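Hypothetical protein ST1625 (Sulfolobus tokodaii, PDB 1WY6) is of unknown function but folds as an all-helical repeat protein of a hyperthermophilic archaeon. Local coordinates at residues Phe69-Asp72 and Lys73-Asn76. Numbering follows the deposited sequence.
Sequences FDLD and KCQN
Two successive backbone bonds wind Asp70-Cys74 into a short 3-10 turn. Lys73 N donates to Asp70 O at 3.1 Å, with an N-H...O angle of 160°. Cys74 N donates to Leu71 O at 2.8 Å, with an angle of 154°. Each donor lies three residues after its acceptor, the i+3 to i spacing of a 3-10 turn, and the backbone angles of Leu71, Asp72 and Lys73 agree with it. Cys74 takes an extended backbone and leads the chain out.

In the helical repeat fold, this turn belongs to the connection between helices 55-65 and 78-86, and its apolar side faces helix 44-52.

The charged contact lies on the outer side of the turn. Asp70 and Lys73 run side by side in the same direction, and the lysine chain, extended up to CE, bends at its last torsion (chi4 51°), bringing NZ to 3.3 Å from Asp70 OD2. The ion pair also carries a hydrogen bond from NZ to OD2, a weak one at this length. Asp72 OD1 stays 4.1 Å from Lys73 NZ, too far for an ion pair, although its charge may add to the favourable field around the ammonium group.

Leu71 CD2 comes within 4.3 Å of Cys74 SG, a loose contact, while Leu71 also packs on Leu50. The same sulfur is tied to Cys47 by a disulfide, fixing the end of the turn covalently to helix 44-52. Asp70 N, at the start of the turn, is hydrogen-bonded to Asn43 OD1.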
loop_
_atom_site.group_PDB
_atom_site.type_symbol
_atom_site.label_atom_id
_atom_site.label_comp_id
_atom_site.label_asym_id
_atom_site.label_seq_id
_atom_site.Cartn_x
_atom_site.Cartn_y
_atom_site.Cartn_z
ATOM N N PHE A 69 -11.198 -9.287 -0.658
ATOM C CA PHE A 69 -11.733 -7.928 -0.668
ATOM C C PHE A 69 -11.449 -7.180 -1.958
ATOM O O PHE A 69 -10.605 -7.583 -2.757
ATOM C CB PHE A 69 -11.124 -7.124 0.490
ATOM C CG PHE A 69 -11.293 -7.764 1.843
ATOM C CD1 PHE A 69 -12.346 -7.395 2.677
ATOM C CD2 PHE A 69 -10.386 -8.729 2.292
ATOM C CE1 PHE A 69 -12.496 -7.975 3.938
ATOM C CE2 PHE A 69 -10.525 -9.314 3.551
ATOM C CZ PHE A 69 -11.581 -8.938 4.374
ATOM N N ASP A 70 -12.173 -6.083 -2.155
ATOM C CA ASP A 70 -11.964 -5.210 -3.307
ATOM C C ASP A 70 -11.203 -4.024 -2.729
ATOM O O ASP A 70 -11.814 -3.103 -2.197
ATOM C CB ASP A 70 -13.289 -4.720 -3.888
ATOM C CG ASP A 70 -14.063 -5.817 -4.570
ATOM O OD1 ASP A 70 -13.448 -6.558 -5.371
ATOM O OD2 ASP A 70 -15.282 -5.930 -4.311
ATOM N N LEU A 71 -9.876 -4.067 -2.808
ATOM C CA LEU A 71 -9.042 -2.997 -2.274
ATOM C C LEU A 71 -9.296 -1.657 -2.952
ATOM O O LEU A 71 -9.119 -0.604 -2.337
ATOM C CB LEU A 71 -7.563 -3.362 -2.405
ATOM C CG LEU A 71 -6.963 -4.307 -1.358
ATOM C CD1 LEU A 71 -5.557 -4.681 -1.762
ATOM C CD2 LEU A 71 -6.945 -3.639 -0.001
ATOM N N ASP A 72 -9.723 -1.700 -4.210
ATOM C CA ASP A 72 -9.991 -0.483 -4.965
ATOM C C ASP A 72 -11.111 0.335 -4.330
ATOM O O ASP A 72 -11.289 1.509 -4.648
ATOM C CB ASP A 72 -10.341 -0.817 -6.423
ATOM C CG ASP A 72 -11.655 -1.568 -6.560
ATOM O OD1 ASP A 72 -11.787 -2.679 -6.003
ATOM O OD2 ASP A 72 -12.568 -1.043 -7.233
ATOM N N LYS A 73 -11.872 -0.281 -3.433
ATOM C CA LYS A 73 -12.947 0.433 -2.766
ATOM C C LYS A 73 -12.423 1.211 -1.560
ATOM O O LYS A 73 -13.111 2.082 -1.023
ATOM C CB LYS A 73 -14.051 -0.541 -2.354
ATOM C CG LYS A 73 -14.873 -1.001 -3.545
ATOM C CD LYS A 73 -16.065 -1.838 -3.151
ATOM C CE LYS A 73 -16.811 -2.267 -4.401
ATOM N NZ LYS A 73 -15.860 -2.869 -5.379
ATOM N N CYS A 74 -11.190 0.907 -1.160
ATOM C CA CYS A 74 -10.555 1.581 -0.034
ATOM C C CYS A 74 -10.017 2.943 -0.464
ATOM O O CYS A 74 -9.427 3.076 -1.538
ATOM C CB CYS A 74 -9.409 0.730 0.525
ATOM S SG CYS A 74 -9.909 -0.853 1.281
ATOM N N GLN A 75 -10.221 3.947 0.387
ATOM C CA GLN A 75 -9.777 5.313 0.114
ATOM C C GLN A 75 -8.481 5.652 0.857
ATOM O O GLN A 75 -7.883 6.708 0.632
ATOM C CB GLN A 75 -10.869 6.306 0.533
ATOM C CG GLN A 75 -12.242 5.975 -0.023
ATOM C CD GLN A 75 -12.320 6.131 -1.527
ATOM O OE1 GLN A 75 -13.138 5.487 -2.184
ATOM N NE2 GLN A 75 -11.479 6.996 -2.079
ATOM N N ASN A 76 -8.060 4.751 1.739
ATOM C CA ASN A 76 -6.851 4.938 2.543
ATOM C C ASN A 76 -5.678 4.059 2.111
ATOM O O ASN A 76 -4.851 3.678 2.946
ATOM C CB ASN A 76 -7.159 4.660 4.023
ATOM C CG ASN A 76 -7.711 3.247 4.264
ATOM O OD1 ASN A 76 -7.857 2.814 5.409
ATOM N ND2 ASN A 76 -8.026 2.533 3.188
#